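Local structure of putative mandelate racemase (Zymomonas mobilis, 2OX4) at residues V181-E184 and G185-S189; E190-K193 and I194-R198. The protein binds magnesium, belongs to the mandelate racemase branch of the enolase superfamily, and probably acts as a dehydratase. All blocks are in the same frame, centred on the assembly; numbering follows the deposited sequence.

Contact 1: V181-E184 and G185-S189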
ATOM      1  N   VAL C 181      20.696  32.541  12.344  1.00 24.25           N
ATOM      2  CA  VAL C 181      20.340  31.191  12.795  1.00 20.83           C
ATOM      3  C   VAL C 181      19.515  30.513  11.702  1.00 20.86           C
ATOM      4  O   VAL C 181      18.455  31.008  11.304  1.00 22.36           O
ATOM      5  CB  VAL C 181      19.565  31.193  14.145  1.00 22.33           C
ATOM      6  CG1 VAL C 181      19.202  29.762  14.557  1.00 22.48           C
ATOM      7  CG2 VAL C 181      20.423  31.846  15.244  1.00 21.18           C
ATOM      8  N   PHE C 182      20.028  29.396  11.212  1.00 17.74           N
ATOM      9  CA  PHE C 182      19.374  28.646  10.142  1.00 17.29           C
ATOM     10  C   PHE C 182      19.343  27.183  10.528  1.00 17.95           C
ATOM     11  O   PHE C 182      20.334  26.617  10.998  1.00 13.94           O
ATOM     12  CB  PHE C 182      20.117  28.815   8.816  1.00 20.59           C
ATOM     13  CG  PHE C 182      19.407  28.188   7.628  1.00 22.61           C
ATOM     14  CD1 PHE C 182      18.342  28.839   7.009  1.00 18.70           C
ATOM     15  CD2 PHE C 182      19.810  26.948   7.134  1.00 21.07           C
ATOM     16  CE1 PHE C 182      17.696  28.269   5.909  1.00 17.13           C
ATOM     17  CE2 PHE C 182      19.161  26.372   6.044  1.00 19.23           C
ATOM     18  CZ  PHE C 182      18.107  27.034   5.430  1.00 14.86           C
ATOM     19  N   LEU C 183      18.191  26.560  10.354  1.00 12.70           N
ATOM     20  CA  LEU C 183      17.961  25.320  11.063  1.00  9.42           C
ATOM     21  C   LEU C 183      17.431  24.195  10.165  1.00  9.09           C
ATOM     22  O   LEU C 183      16.977  23.182  10.682  1.00  9.92           O
ATOM     23  CB  LEU C 183      17.032  25.546  12.266  1.00 12.47           C
ATOM     24  CG  LEU C 183      17.555  26.437  13.411  1.00 11.10           C
ATOM     25  CD1 LEU C 183      16.471  26.790  14.420  1.00  9.94           C
ATOM     26  CD2 LEU C 183      18.731  25.749  14.095  1.00 12.75           C
ATOM     27  N   GLU C 184      17.532  24.371   8.849  1.00 12.31           N
ATOM     28  CA  GLU C 184      17.118  23.323   7.891  1.00 14.85           C
ATOM     29  C   GLU C 184      18.314  22.475   7.447  1.00 14.77           C
ATOM     30  O   GLU C 184      19.429  22.992   7.301  1.00 11.99           O
ATOM     31  CB  GLU C 184      16.375  23.951   6.701  1.00 11.81           C
ATOM     32  CG  GLU C 184      15.158  24.773   7.165  1.00 14.30           C
ATOM     33  CD  GLU C 184      14.505  25.618   6.088  1.00 21.03           C
ATOM     34  OE1 GLU C 184      13.430  26.196   6.369  1.00 22.21           O
ATOM     35  OE2 GLU C 184      15.048  25.721   4.972  1.00 23.43           O
ATOM     36  N   GLY C 185      18.093  21.168   7.286  1.00 13.50           N
ATOM     37  CA  GLY C 185      19.155  20.232   6.885  1.00 10.93           C
ATOM     38  C   GLY C 185      20.064  19.861   8.049  1.00 11.89           C
ATOM     39  O   GLY C 185      19.843  20.308   9.178  1.00 12.65           O
ATOM     40  N   PRO C 186      21.082  19.030   7.797  1.00 14.24           N
ATOM     41  CA  PRO C 186      21.921  18.594   8.912  1.00 13.03           C
ATOM     42  C   PRO C 186      22.549  19.774   9.661  1.00 15.30           C
ATOM     43  O   PRO C 186      23.007  20.744   9.041  1.00 15.01           O
ATOM     44  CB  PRO C 186      22.999  17.733   8.236  1.00 14.24           C
ATOM     45  CG  PRO C 186      22.346  17.248   6.975  1.00 13.76           C
ATOM     46  CD  PRO C 186      21.487  18.403   6.521  1.00 13.64           C
ATOM     47  N   LEU C 187      22.542  19.685  10.985  1.00 13.08           N
ATOM     48  CA  LEU C 187      22.911  20.822  11.837  1.00 13.03           C
ATOM     49  C   LEU C 187      24.371  20.717  12.300  1.00 14.03           C
ATOM     50  O   LEU C 187      24.883  19.610  12.474  1.00 15.28           O
ATOM     51  CB  LEU C 187      21.991  20.866  13.067  1.00 14.45           C
ATOM     52  CG  LEU C 187      20.509  21.193  12.875  1.00 12.10           C
ATOM     53  CD1 LEU C 187      19.776  21.200  14.220  1.00  9.21           C
ATOM     54  CD2 LEU C 187      20.319  22.516  12.155  1.00 17.67           C
ATOM     55  N   PRO C 188      25.029  21.876  12.536  1.00 16.98           N
ATOM     56  CA  PRO C 188      26.352  21.853  13.180  1.00 20.47           C
ATOM     57  C   PRO C 188      26.312  21.283  14.593  1.00 18.88           C
ATOM     58  O   PRO C 188      25.303  21.411  15.299  1.00 14.20           O
ATOM     59  CB  PRO C 188      26.761  23.330  13.212  1.00 17.62           C
ATOM     60  CG  PRO C 188      25.879  24.011  12.221  1.00 18.92           C
ATOM     61  CD  PRO C 188      24.597  23.249  12.222  1.00 16.56           C
ATOM     62  N   SER C 189      27.411  20.656  15.002  1.00 15.59           N
ATOM     63  CA  SER C 189      27.537  20.131  16.356  1.00 19.18           C
ATOM     64  C   SER C 189      27.244  21.207  17.407  1.00 14.51           C
ATOM     65  O   SER C 189      26.557  20.927  18.392  1.00 17.61           O
ATOM     66  CB  SER C 189      28.926  19.508  16.569  1.00 24.13           C
ATOM     67  OG  SER C 189      29.198  19.290  17.946  1.00 36.66           O
TER
HETATM   68  O   HOH W   1      21.667  23.419   8.724  1.00 20.15           O

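Contact 2: E190-K193 and I194-R198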
ATOM      1  N   GLU C 190      27.740  22.424  17.190  1.00 20.31           N
ATOM      2  CA  GLU C 190      27.561  23.512  18.168  1.00 25.39           C
ATOM      3  C   GLU C 190      26.094  23.903  18.367  1.00 22.41           C
ATOM      4  O   GLU C 190      25.688  24.251  19.476  1.00 19.60           O
ATOM      5  CB  GLU C 190      28.403  24.742  17.799  1.00 24.09           C
ATOM      6  CG  GLU C 190      28.613  25.754  18.944  1.00 34.02           C
ATOM      7  CD  GLU C 190      29.351  25.171  20.149  1.00 38.18           C
ATOM      8  OE1 GLU C 190      30.208  24.281  19.968  1.00 36.38           O
ATOM      9  OE2 GLU C 190      29.080  25.611  21.287  1.00 42.01           O
ATOM     10  N   THR C 191      25.302  23.817  17.298  1.00 20.34           N
ATOM     11  CA  THR C 191      23.864  24.109  17.371  1.00 17.68           C
ATOM     12  C   THR C 191      23.133  23.069  18.207  1.00 15.61           C
ATOM     13  O   THR C 191      22.311  23.407  19.065  1.00 18.36           O
ATOM     14  CB  THR C 191      23.244  24.197  15.974  1.00 17.35           C
ATOM     15  OG1 THR C 191      23.904  25.237  15.248  1.00 24.07           O
ATOM     16  CG2 THR C 191      21.738  24.513  16.055  1.00 19.26           C
ATOM     17  N   ILE C 192      23.443  21.803  17.953  1.00 14.12           N
ATOM     18  CA  ILE C 192      22.961  20.715  18.795  1.00 19.23           C
ATOM     19  C   ILE C 192      23.327  20.956  20.267  1.00 21.16           C
ATOM     20  O   ILE C 192      22.483  20.820  21.155  1.00 17.57           O
ATOM     21  CB  ILE C 192      23.484  19.344  18.293  1.00 18.71           C
ATOM     22  CG1 ILE C 192      23.059  19.090  16.832  1.00 14.10           C
ATOM     23  CG2 ILE C 192      23.040  18.213  19.212  1.00 20.90           C
ATOM     24  CD1 ILE C 192      21.535  18.913  16.627  1.00 19.27           C
ATOM     25  N   LYS C 193      24.576  21.355  20.510  1.00 18.89           N
ATOM     26  CA  LYS C 193      25.051  21.617  21.875  1.00 21.12           C
ATOM     27  C   LYS C 193      24.260  22.735  22.558  1.00 12.33           C
ATOM     28  O   LYS C 193      23.887  22.592  23.721  1.00 21.39           O
ATOM     29  CB  LYS C 193      26.552  21.938  21.877  1.00 23.77           C
ATOM     30  CG  LYS C 193      27.150  22.127  23.274  1.00 45.12           C
ATOM     31  CD  LYS C 193      28.461  21.371  23.446  1.00 61.95           C
ATOM     32  CE  LYS C 193      29.659  22.295  23.317  1.00 74.34           C
ATOM     33  NZ  LYS C 193      30.099  22.425  21.901  1.00 78.67           N
ATOM     34  N   ILE C 194      24.018  23.829  21.839  1.00 18.53           N
ATOM     35  CA  ILE C 194      23.224  24.961  22.351  1.00 17.08           C
ATOM     36  C   ILE C 194      21.821  24.498  22.788  1.00 27.45           C
ATOM     37  O   ILE C 194      21.359  24.825  23.888  1.00 18.10           O
ATOM     38  CB  ILE C 194      23.127  26.104  21.314  1.00 16.77           C
ATOM     39  CG1 ILE C 194      24.455  26.873  21.227  1.00 22.89           C
ATOM     40  CG2 ILE C 194      22.029  27.089  21.671  1.00 18.82           C
ATOM     41  CD1 ILE C 194      24.569  27.769  20.001  1.00 22.04           C
ATOM     42  N   GLY C 195      21.163  23.707  21.941  1.00 20.24           N
ATOM     43  CA  GLY C 195      19.856  23.164  22.281  1.00 13.04           C
ATOM     44  C   GLY C 195      19.899  22.214  23.467  1.00 14.37           C
ATOM     45  O   GLY C 195      19.097  22.343  24.387  1.00 17.39           O
ATOM     46  N   VAL C 196      20.834  21.268  23.443  1.00 13.57           N
ATOM     47  CA  VAL C 196      20.996  20.295  24.521  1.00 16.74           C
ATOM     48  C   VAL C 196      21.291  20.988  25.862  1.00 22.84           C
ATOM     49  O   VAL C 196      20.689  20.637  26.880  1.00 21.64           O
ATOM     50  CB  VAL C 196      22.105  19.262  24.221  1.00 18.63           C
ATOM     51  CG1 VAL C 196      22.453  18.458  25.467  1.00 17.85           C
ATOM     52  CG2 VAL C 196      21.663  18.300  23.109  1.00 15.59           C
ATOM     53  N   GLU C 197      22.203  21.962  25.860  1.00 19.67           N
ATOM     54  CA  GLU C 197      22.609  22.605  27.126  1.00 20.10           C
ATOM     55  C   GLU C 197      21.430  23.329  27.790  1.00 24.15           C
ATOM     56  O   GLU C 197      21.337  23.358  29.017  1.00 20.96           O
ATOM     57  CB  GLU C 197      23.819  23.547  26.952  1.00 20.17           C
ATOM     58  CG  GLU C 197      23.504  24.864  26.255  1.00 17.35           C
ATOM     59  CD  GLU C 197      24.712  25.773  26.116  1.00 20.96           C
ATOM     60  OE1 GLU C 197      24.510  26.978  25.859  1.00 26.00           O
ATOM     61  OE2 GLU C 197      25.850  25.273  26.237  1.00 25.65           O
ATOM     62  N   ARG C 198      20.531  23.884  26.973  1.00 16.32           N
ATOM     63  CA  ARG C 198      19.339  24.564  27.471  1.00 13.48           C
ATOM     64  C   ARG C 198      18.333  23.576  28.063  1.00 21.21           C
ATOM     65  O   ARG C 198      17.837  23.787  29.171  1.00 18.49           O
ATOM     66  CB  ARG C 198      18.703  25.426  26.382  1.00 13.08           C
ATOM     67  CG  ARG C 198      19.511  26.654  26.029  1.00 14.72           C
ATOM     68  CD  ARG C 198      19.192  27.184  24.653  1.00 19.98           C
ATOM     69  NE  ARG C 198      19.969  28.387  24.361  1.00 18.55           N
ATOM     70  CZ  ARG C 198      19.861  29.114  23.255  1.00 24.19           C
ATOM     71  NH1 ARG C 198      19.014  28.758  22.296  1.00 14.90           N
ATOM     72  NH2 ARG C 198      20.619  30.195  23.094  1.00 20.33           N
TER

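Contact 1: V181-E184 and G185-S189
A single water joins Glu184 to Pro186: it donates one hydrogen to Glu184 O at 2.7 Å and the other to Pro186 O at 3.0 Å, tying together two carbonyls on the two limbs of the bend. The turn itself is made at Gly185, whose positive phi of 79° suits a glycine and swings the chain round so that Leu187 comes back towards Leu183. Their contact is between branch ends: Leu183 CD2 meets Leu187 CD2 at 4.1 Å, the two side chains crossing at a slant. Leu187 reaches further with the same methyl, which lies 3.7 Å from Leu183 O and 3.8 Å from Leu183 CA, so it packs on backbone as much as on side chain. In Leu187, CG sits beside the backbone N (chi1 -68°), and this turns CD2 towards the 181-184 limb. Backbone polar atoms of the bend are bonded by neighbours: Leu183 O accepts from Ser224, Gly185 N donates to Asp221 and Leu187 N to Gln227. Glu184 extends the other way, its OE1 forming a salt bridge with Lys79 of a third subunit. The whole is a water-bridged loop following strand 164-167 of the barrel domain; it ends with Pro188 as N-cap residue of helix 189-206, the connection of a beta-alpha unit in a TIM-barrel-like fold.

Contact 2: E190-K193 and I194-R198
Ile192 and Val196, one turn apart, lean against each other at an angle, the CG2 methyl of each making the contact at 4.1 Å. Val196 CG2 stands beside its own backbone N (chi1 168° places CG1 opposite that nitrogen), which also brings this methyl to 3.3 Å from Ile192 O. That same carbonyl accepts the Val196 N-H at 2.9 Å, the bond being almost straight at 170°. Round the helix, Ile194 lays its CG1 against Glu190 O at 3.4 Å while its N-H donates to that oxygen. Its other branch, CG2, sits over the centre of one face of the Arg198 guanidinium, 3.3 Å above the plane. Arg198 is buried, and its NH1 and NH2 are held by backbone carbonyls of Val169, His172 and Gly145, so the flat group is fixed by bonds at its end with a methyl on its face.

On the outer side Lys193 curls back, bent at several torsions, and its NZ meets Glu190 OE1 at 2.7 Å from above the carboxylate plane. Glu190 OE2 pairs in turn with Arg174, which also bridges to Glu197 OE1; this shared cation probably eases the closeness of the two acids. Glu197 CG lies between its backbone N and carbonyl carbon (chi1 74°), 3.4 Å from Lys193 O.

Ile192 and Val196 face helix 222-232, packing on Ala231, while Glu197 and Arg198 turn to helix 147-159, so that helix 189-206 lies between these two barrel helices.

How the contacts relate
Contact 1 leads straight into contact 2: the loop closes and helix 189-206 opens, their centres about 11 Å apart. The join is apolar, with Leu187 CD1 3.8 Å from Ile192 CD1 and Leu183 CD2 3.8 Å from Thr191 CG2, so the leucines of the loop pack on the first turn of the helix. Contact 1 is partly buried and relies on water and on partners from the next helix, 222-232, and the loop before it. Contact 2 is a surface contact and carries its own backbone bonds, with charged pairs outside. Both also touch a second subunit, while contact 1 reaches a third as well.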